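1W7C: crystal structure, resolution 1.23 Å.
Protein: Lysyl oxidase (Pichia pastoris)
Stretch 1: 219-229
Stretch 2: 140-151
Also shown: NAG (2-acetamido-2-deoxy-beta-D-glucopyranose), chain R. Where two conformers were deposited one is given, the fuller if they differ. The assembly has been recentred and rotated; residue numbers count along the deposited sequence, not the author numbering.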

ATOM      1  N   ASP A 219     -19.280 -38.811  27.321  1.00 22.78           N
ATOM      2  CA  ASP A 219     -19.032 -40.252  27.251  1.00 22.68           C
ATOM      3  C   ASP A 219     -18.719 -40.662  25.816  1.00 25.11           C
ATOM      4  O   ASP A 219     -19.620 -40.794  24.966  1.00 22.85           O
ATOM      5  CB  ASP A 219     -20.254 -40.987  27.789  1.00 20.75           C
ATOM      6  CG  ASP A 219     -20.108 -42.477  27.779  1.00 25.54           C
ATOM      7  OD1 ASP A 219     -19.032 -43.003  27.400  1.00 27.85           O
ATOM      8  OD2 ASP A 219     -21.048 -43.202  28.153  1.00 29.33           O
ATOM      9  N   VAL A 220     -17.438 -40.830  25.531  1.00 24.89           N
ATOM     10  CA  VAL A 220     -17.005 -41.106  24.162  1.00 23.13           C
ATOM     11  C   VAL A 220     -17.491 -42.458  23.638  1.00 23.48           C
ATOM     12  O   VAL A 220     -17.530 -42.662  22.436  1.00 25.81           O
ATOM     13  CB  VAL A 220     -15.473 -41.007  23.998  1.00 23.47           C
ATOM     14  CG1 VAL A 220     -14.985 -39.623  24.379  1.00 24.50           C
ATOM     15  CG2 VAL A 220     -14.750 -42.080  24.808  1.00 25.76           C
ATOM     16  N   SER A 221     -17.865 -43.382  24.532  1.00 23.61           N
ATOM     17  CA  SER A 221     -18.430 -44.652  24.090  1.00 27.62           C
ATOM     18  C   SER A 221     -19.721 -44.458  23.303  1.00 25.09           C
ATOM     19  O   SER A 221     -20.125 -45.353  22.573  1.00 28.23           O
ATOM     20  CB  SER A 221     -18.659 -45.604  25.286  1.00 24.01           C
ATOM     21  OG  SER A 221     -19.780 -45.213  26.051  1.00 25.06           O
ATOM     22  N   GLN A 222     -20.362 -43.298  23.439  1.00 24.06           N
ATOM     23  CA  GLN A 222     -21.608 -43.016  22.719  1.00 27.08           C
ATOM     24  C   GLN A 222     -21.377 -42.259  21.421  1.00 24.09           C
ATOM     25  O   GLN A 222     -22.307 -42.101  20.628  1.00 28.28           O
ATOM     26  CB  GLN A 222     -22.571 -42.210  23.603  1.00 30.27           C
ATOM     27  CG  GLN A 222     -22.923 -42.879  24.941  1.00 37.20           C
ATOM     28  CD  GLN A 222     -23.537 -44.242  24.766  1.00 47.86           C
ATOM     29  OE1 GLN A 222     -24.639 -44.361  24.226  1.00 58.82           O
ATOM     30  NE2 GLN A 222     -22.830 -45.280  25.212  1.00 73.16           N
ATOM     31  N   TRP A 223     -20.146 -41.811  21.188  1.00 25.80           N
ATOM     32  CA  TRP A 223     -19.822 -41.112  19.947  1.00 23.42           C
ATOM     33  C   TRP A 223     -19.905 -42.102  18.790  1.00 23.85           C
ATOM     34  O   TRP A 223     -19.608 -43.288  18.955  1.00 24.96           O
ATOM     35  CB  TRP A 223     -18.432 -40.509  20.021  1.00 22.50           C
ATOM     36  CG  TRP A 223     -18.300 -39.381  21.001  1.00 21.48           C
ATOM     37  CD1 TRP A 223     -19.229 -38.946  21.917  1.00 21.44           C
ATOM     38  CD2 TRP A 223     -17.154 -38.545  21.178  1.00 21.17           C
ATOM     39  NE1 TRP A 223     -18.731 -37.882  22.626  1.00 22.04           N
ATOM     40  CE2 TRP A 223     -17.468 -37.600  22.176  1.00 21.32           C
ATOM     41  CE3 TRP A 223     -15.906 -38.469  20.558  1.00 22.18           C
ATOM     42  CZ2 TRP A 223     -16.570 -36.633  22.585  1.00 20.29           C
ATOM     43  CZ3 TRP A 223     -15.025 -37.515  20.962  1.00 20.70           C
ATOM     44  CH2 TRP A 223     -15.365 -36.601  21.956  1.00 22.00           C
ATOM     45  N   LYS A 224     -20.333 -41.617  17.633  1.00 22.71           N
ATOM     46  CA  LYS A 224     -20.625 -42.479  16.493  1.00 25.02           C
ATOM     47  C   LYS A 224     -20.241 -41.796  15.187  1.00 24.98           C
ATOM     48  O   LYS A 224     -20.558 -40.633  14.979  1.00 24.12           O
ATOM     49  CB  LYS A 224     -22.130 -42.845  16.441  1.00 28.24           C
ATOM     50  CG  LYS A 224     -22.530 -44.037  17.323  1.00 47.33           C
ATOM     51  N   MET A 225     -19.650 -42.559  14.274  1.00 22.02           N
ATOM     52  CA  MET A 225     -19.475 -42.108  12.904  1.00 23.85           C
ATOM     53  C   MET A 225     -20.829 -42.130  12.215  1.00 24.55           C
ATOM     54  O   MET A 225     -21.538 -43.116  12.292  1.00 29.33           O
ATOM     55  CB  MET A 225     -18.502 -43.010  12.143  1.00 27.54           C
ATOM     56  CG  MET A 225     -18.000 -42.364  10.860  1.00 32.09           C
ATOM     57  SD  MET A 225     -16.842 -40.976  11.095  1.00 28.37           S
ATOM     58  CE  MET A 225     -15.610 -41.817  11.927  1.00 40.77           C
ATOM     59  N   LEU A 226     -21.187 -41.017  11.582  1.00 23.29           N
ATOM     60  CA  LEU A 226     -22.453 -40.863  10.878  1.00 23.83           C
ATOM     61  C   LEU A 226     -22.385 -41.129   9.370  1.00 22.28           C
ATOM     62  O   LEU A 226     -23.285 -41.773   8.804  1.00 25.41           O
ATOM     63  CB  LEU A 226     -22.991 -39.454  11.101  1.00 24.56           C
ATOM     64  CG  LEU A 226     -23.255 -39.037  12.539  1.00 25.21           C
ATOM     65  CD1 LEU A 226     -23.627 -37.576  12.548  1.00 25.50           C
ATOM     66  CD2 LEU A 226     -24.363 -39.883  13.139  1.00 27.53           C
ATOM     67  N   GLU A 227     -21.350 -40.601   8.731  1.00 23.27           N
ATOM     68  CA  GLU A 227     -21.200 -40.657   7.290  1.00 22.56           C
ATOM     69  C   GLU A 227     -19.761 -40.771   6.865  1.00 23.67           C
ATOM     70  O   GLU A 227     -18.866 -40.225   7.523  1.00 22.87           O
ATOM     71  CB  GLU A 227     -21.775 -39.387   6.634  1.00 23.16           C
ATOM     72  CG  GLU A 227     -23.234 -39.143   6.908  1.00 26.19           C
ATOM     73  CD  GLU A 227     -23.728 -37.801   6.394  1.00 26.03           C
ATOM     74  OE1 GLU A 227     -24.969 -37.596   6.362  1.00 25.21           O
ATOM     75  OE2 GLU A 227     -22.881 -36.953   6.015  1.00 24.69           O
ATOM     76  N   TYR A 228     -19.562 -41.491   5.757  1.00 24.58           N
ATOM     77  CA  TYR A 228     -18.373 -41.358   4.918  1.00 22.72           C
ATOM     78  C   TYR A 228     -18.802 -40.720   3.616  1.00 24.44           C
ATOM     79  O   TYR A 228     -19.829 -41.091   3.063  1.00 24.94           O
ATOM     80  CB  TYR A 228     -17.732 -42.729   4.669  1.00 25.17           C
ATOM     81  CG  TYR A 228     -17.174 -43.325   5.929  1.00 23.34           C
ATOM     82  CD1 TYR A 228     -17.774 -44.419   6.552  1.00 27.68           C
ATOM     83  CD2 TYR A 228     -16.075 -42.732   6.541  1.00 23.87           C
ATOM     84  CE1 TYR A 228     -17.252 -44.929   7.732  1.00 27.17           C
ATOM     85  CE2 TYR A 228     -15.562 -43.219   7.714  1.00 25.72           C
ATOM     86  CZ  TYR A 228     -16.144 -44.315   8.310  1.00 24.68           C
ATOM     87  OH  TYR A 228     -15.588 -44.782   9.482  1.00 29.21           O
ATOM     88  N   ILE A 229     -18.025 -39.763   3.124  1.00 22.29           N
ATOM     89  CA  ILE A 229     -18.396 -39.008   1.939  1.00 22.11           C
ATOM     90  C   ILE A 229     -17.225 -39.051   0.975  1.00 21.72           C
ATOM     91  O   ILE A 229     -16.107 -38.703   1.344  1.00 20.97           O
ATOM     92  CB  ILE A 229     -18.756 -37.560   2.310  1.00 22.76           C
ATOM     93  CG1 ILE A 229     -19.951 -37.521   3.265  1.00 22.52           C
ATOM     94  CG2 ILE A 229     -18.986 -36.719   1.053  1.00 22.80           C
ATOM     95  CD1 ILE A 229     -20.081 -36.236   4.028  1.00 24.97           C
TER
HETATM   96  C1  NAG R 816      -3.887 -49.665  13.074  1.00 35.83           C
HETATM   97  C2  NAG R 816      -2.964 -49.396  14.290  1.00 38.98           C
HETATM   98  C3  NAG R 816      -1.637 -50.155  14.174  1.00 42.93           C
HETATM   99  C4  NAG R 816      -1.906 -51.620  13.857  1.00 55.51           C
HETATM  100  C5  NAG R 816      -2.857 -51.749  12.670  1.00 49.57           C
HETATM  101  C6  NAG R 816      -3.134 -53.223  12.389  1.00 48.30           C
HETATM  102  C7  NAG R 816      -2.997 -47.215  15.458  1.00 38.27           C
HETATM  103  C8  NAG R 816      -2.495 -45.794  15.428  1.00 38.66           C
HETATM  104  N2  NAG R 816      -2.693 -47.967  14.396  1.00 36.72           N
HETATM  105  O3  NAG R 816      -0.890 -50.075  15.377  1.00 50.69           O
HETATM  106  O4  NAG R 816      -0.698 -52.293  13.568  1.00 60.13           O
HETATM  107  O5  NAG R 816      -4.065 -51.061  12.937  1.00 45.26           O
HETATM  108  O6  NAG R 816      -4.448 -53.387  11.913  1.00 59.64           O
HETATM  109  O7  NAG R 816      -3.654 -47.608  16.419  1.00 39.92           O
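Stretch 2, residues 140-151: AAKSSFLNKNLN

Stretch 2 is helical from Ala140 to Leu150, the end of a helix that begins earlier in the chain; Asn151 is the first residue to leave helical phi/psi, at -103/26. Backbone hydrogen bonds run along it, from Ser144 N to Ala140 O (3.0 Å) through Asn151 N to Asn147 O (3.0 Å); Asn149 N also makes a weak bond to Leu146 O (3.2 Å). Stretch 1 opens with a 3-10 segment, Val220 to Gln222, tied by Gln222 N to Asp219 O and Trp223 N to Val220 O (both 3.0 Å), and becomes a strand from Lys224 onward. The helix runs across this strand with an angle of 66° between their N-to-C directions (signed crossing angle -66°), and the axes approach to 9.5 Å. In register, Val220 lies nearest Ala141 and Met225 nearest Asn149, each pair with CA atoms 7.4 Å apart, so the start of stretch 2 meets the 3-10 segment and its last turns meet the strand.

The contact buries 459 Å², both sides summed, and is chiefly apolar; no direct hydrogen bond crosses it among the atoms modelled. At the beginning, the small side chain of Ala141 points toward stretch 1, its CB 4.2 Å from Val220 CG1 and 4.1 Å from Trp223 CH2. The indole also reaches Lys142, with Trp223 CZ3 4.1 Å from Lys142 CG, while the end of that lysine leads away.

Phe145, chi1 t, is the most extensively covered residue of the contact. The six-membered ring of Trp223 turns its edge toward the face of Phe145, with centroids 5.9 Å apart and planes at 74°. Phe145 CE1 comes within 3.6 Å of both Trp223 CB and Trp223 O. Further round the phenylalanine ring, CZ lies 3.6 Å from Lys224 C and from Met225 N, so the edge of the ring rests against the backbone where the strand starts. The CB of Lys224 itself points away.

Met225 bends its side chain (t, p, p) so that its terminal methyl serves three helix residues: Met225 CE is 3.6 Å from Asn149 CB, 4.0 Å from Leu146 CD2 and 4.1 Å from Phe145 CE2. Farther along the strand, Tyr228 starts sideways but its end comes nearer, placing CE2 3.7 Å from Leu150 CD2, which sits at the edge of the tyrosine ring.

Polar links between the stretches pass through water. The side-chain amide of Asn149 donates from ND2 to Phe145 O (3.0 Å) on its own helix, and its OD1 accepts from two waters. Water 1 donates to Asn149 OD1 (2.7 Å) and accepts from Met225 N (2.9 Å), whereas water 2 donates to Asn149 OD1 (3.1 Å) and is hydrogen-bonded to Tyr228 OH (2.7 Å).

Beyond the contact, Asn151 carries the NAG, its ND2 covalently bonded to NAG C1 (1.4 Å); one turn earlier, Asn147 ND2 donates to NAG O7 (3.0 Å).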

ATOM      1  N   ALA A 140      -7.457 -34.972  22.067  1.00 20.50           N
ATOM      2  CA  ALA A 140      -7.001 -36.346  22.253  1.00 23.08           C
ATOM      3  C   ALA A 140      -8.161 -37.338  22.145  1.00 20.70           C
ATOM      4  O   ALA A 140      -8.024 -38.391  21.539  1.00 23.31           O
ATOM      5  CB  ALA A 140      -6.284 -36.511  23.603  1.00 23.16           C
ATOM      6  N   ALA A 141      -9.309 -36.977  22.705  1.00 19.81           N
ATOM      7  CA  ALA A 141     -10.505 -37.819  22.629  1.00 20.92           C
ATOM      8  C   ALA A 141     -10.957 -37.987  21.173  1.00 20.74           C
ATOM      9  O   ALA A 141     -11.318 -39.082  20.741  1.00 20.35           O
ATOM     10  CB  ALA A 141     -11.623 -37.239  23.456  1.00 21.48           C
ATOM     11  N   LYS A 142     -10.965 -36.894  20.422  1.00 19.72           N
ATOM     12  CA  LYS A 142     -11.342 -36.950  19.025  1.00 19.07           C
ATOM     13  C   LYS A 142     -10.391 -37.780  18.185  1.00 19.23           C
ATOM     14  O   LYS A 142     -10.820 -38.584  17.371  1.00 20.76           O
ATOM     15  CB  LYS A 142     -11.527 -35.549  18.441  1.00 19.22           C
ATOM     16  CG  LYS A 142     -12.718 -34.786  19.041  1.00 19.84           C
ATOM     17  CD  LYS A 142     -12.720 -33.278  18.713  1.00 18.28           C
ATOM     18  CE  LYS A 142     -13.088 -33.018  17.266  1.00 17.07           C
ATOM     19  NZ  LYS A 142     -13.001 -31.572  16.943  1.00 18.80           N
ATOM     20  N   SER A 143      -9.104 -37.580  18.386  1.00 19.38           N
ATOM     21  CA  SER A 143      -8.084 -38.359  17.693  1.00 21.85           C
ATOM     22  C   SER A 143      -8.242 -39.853  17.966  1.00 21.02           C
ATOM     23  O   SER A 143      -8.206 -40.661  17.032  1.00 21.35           O
ATOM     24  CB  SER A 143      -6.691 -37.880  18.130  0.45 29.51           C
ATOM     25  OG  SER A 143      -5.661 -38.620  17.504  0.45 26.33           O
ATOM     26  N   SER A 144      -8.478 -40.210  19.223  1.00 23.11           N
ATOM     27  CA  SER A 144      -8.650 -41.614  19.603  1.00 23.00           C
ATOM     28  C   SER A 144      -9.898 -42.217  18.982  1.00 21.74           C
ATOM     29  O   SER A 144      -9.884 -43.345  18.486  1.00 23.21           O
ATOM     30  CB  SER A 144      -8.713 -41.749  21.123  0.60 28.02           C
ATOM     31  OG  SER A 144      -8.690 -43.113  21.513  0.60 25.55           O
ATOM     32  N   PHE A 145     -10.970 -41.429  18.962  1.00 20.99           N
ATOM     33  CA  PHE A 145     -12.226 -41.863  18.369  1.00 21.89           C
ATOM     34  C   PHE A 145     -12.049 -42.102  16.864  1.00 21.95           C
ATOM     35  O   PHE A 145     -12.526 -43.100  16.318  1.00 22.61           O
ATOM     36  CB  PHE A 145     -13.340 -40.841  18.643  1.00 22.02           C
ATOM     37  CG  PHE A 145     -14.550 -41.023  17.780  1.00 25.04           C
ATOM     38  CD1 PHE A 145     -15.530 -41.948  18.131  1.00 26.23           C
ATOM     39  CD2 PHE A 145     -14.702 -40.296  16.607  1.00 25.43           C
ATOM     40  CE1 PHE A 145     -16.648 -42.140  17.315  1.00 30.17           C
ATOM     41  CE2 PHE A 145     -15.819 -40.497  15.779  1.00 27.35           C
ATOM     42  CZ  PHE A 145     -16.788 -41.398  16.145  1.00 30.69           C
ATOM     43  N   LEU A 146     -11.382 -41.183  16.179  1.00 21.77           N
ATOM     44  CA  LEU A 146     -11.179 -41.363  14.759  1.00 24.14           C
ATOM     45  C   LEU A 146     -10.328 -42.595  14.465  1.00 22.92           C
ATOM     46  O   LEU A 146     -10.645 -43.347  13.564  1.00 24.87           O
ATOM     47  CB  LEU A 146     -10.574 -40.108  14.130  1.00 24.86           C
ATOM     48  CG  LEU A 146     -11.522 -38.911  14.010  1.00 25.11           C
ATOM     49  CD1 LEU A 146     -10.816 -37.792  13.285  1.00 25.33           C
ATOM     50  CD2 LEU A 146     -12.784 -39.284  13.277  1.00 26.06           C
ATOM     51  N   ASN A 147      -9.283 -42.825  15.238  1.00 22.06           N
ATOM     52  CA  ASN A 147      -8.454 -44.013  15.034  1.00 23.75           C
ATOM     53  C   ASN A 147      -9.253 -45.304  15.258  1.00 25.02           C
ATOM     54  O   ASN A 147      -9.115 -46.265  14.513  1.00 23.97           O
ATOM     55  CB  ASN A 147      -7.247 -43.964  15.945  1.00 23.43           C
ATOM     56  CG  ASN A 147      -6.283 -45.120  15.704  1.00 24.38           C
ATOM     57  OD1 ASN A 147      -5.672 -45.231  14.624  1.00 27.59           O
ATOM     58  ND2 ASN A 147      -6.136 -45.985  16.706  1.00 28.67           N
ATOM     59  N   LYS A 148     -10.129 -45.285  16.263  1.00 24.69           N
ATOM     60  CA  LYS A 148     -10.996 -46.424  16.581  1.00 26.67           C
ATOM     61  C   LYS A 148     -11.904 -46.792  15.395  1.00 26.18           C
ATOM     62  O   LYS A 148     -12.142 -47.962  15.121  1.00 29.01           O
ATOM     63  CB  LYS A 148     -11.833 -46.113  17.834  1.00 28.97           C
ATOM     64  CG  LYS A 148     -12.653 -47.272  18.383  1.00 25.95           C
ATOM     65  CD  LYS A 148     -13.268 -46.890  19.743  1.00 33.04           C
ATOM     66  CE  LYS A 148     -14.051 -48.063  20.368  1.00 44.76           C
ATOM     67  NZ  LYS A 148     -14.125 -47.943  21.860  1.00 40.94           N
ATOM     68  N   ASN A 149     -12.387 -45.787  14.679  1.00 25.18           N
ATOM     69  CA  ASN A 149     -13.259 -46.016  13.526  1.00 26.92           C
ATOM     70  C   ASN A 149     -12.529 -46.250  12.200  1.00 26.98           C
ATOM     71  O   ASN A 149     -12.936 -47.098  11.398  1.00 30.24           O
ATOM     72  CB  ASN A 149     -14.237 -44.852  13.386  1.00 29.14           C
ATOM     73  CG  ASN A 149     -15.369 -44.941  14.369  1.00 30.35           C
ATOM     74  OD1 ASN A 149     -16.448 -45.446  14.040  1.00 38.02           O
ATOM     75  ND2 ASN A 149     -15.130 -44.492  15.599  1.00 30.06           N
ATOM     76  N   LEU A 150     -11.463 -45.497  11.968  1.00 24.89           N
ATOM     77  CA  LEU A 150     -10.776 -45.504  10.672  1.00 25.47           C
ATOM     78  C   LEU A 150      -9.722 -46.604  10.550  1.00 27.95           C
ATOM     79  O   LEU A 150      -9.338 -46.949   9.433  1.00 29.44           O
ATOM     80  CB  LEU A 150     -10.152 -44.129  10.359  1.00 24.07           C
ATOM     81  CG  LEU A 150     -11.172 -42.982  10.261  1.00 24.92           C
ATOM     82  CD1 LEU A 150     -10.423 -41.671  10.097  1.00 27.83           C
ATOM     83  CD2 LEU A 150     -12.154 -43.155   9.108  1.00 30.58           C
ATOM     84  N   ASN A 151      -9.283 -47.177  11.672  1.00 28.29           N
ATOM     85  CA  ASN A 151      -8.254 -48.216  11.645  1.00 28.02           C
ATOM     86  C   ASN A 151      -8.792 -49.643  11.843  1.00 27.99           C
ATOM     87  O   ASN A 151      -8.058 -50.531  12.269  1.00 34.25           O
ATOM     88  CB  ASN A 151      -7.159 -47.918  12.678  1.00 24.26           C
ATOM     89  CG  ASN A 151      -5.847 -48.626  12.370  1.00 28.28           C
ATOM     90  OD1 ASN A 151      -5.477 -48.797  11.198  1.00 30.05           O
ATOM     91  ND2 ASN A 151      -5.135 -49.031  13.432  1.00 34.29           N
TER
HETATM   92  O   HOH W   1     -18.897 -45.272  15.056  1.00 29.27           O
HETATM   93  O   HOH W   2     -16.949 -46.409  11.127  1.00 38.46           O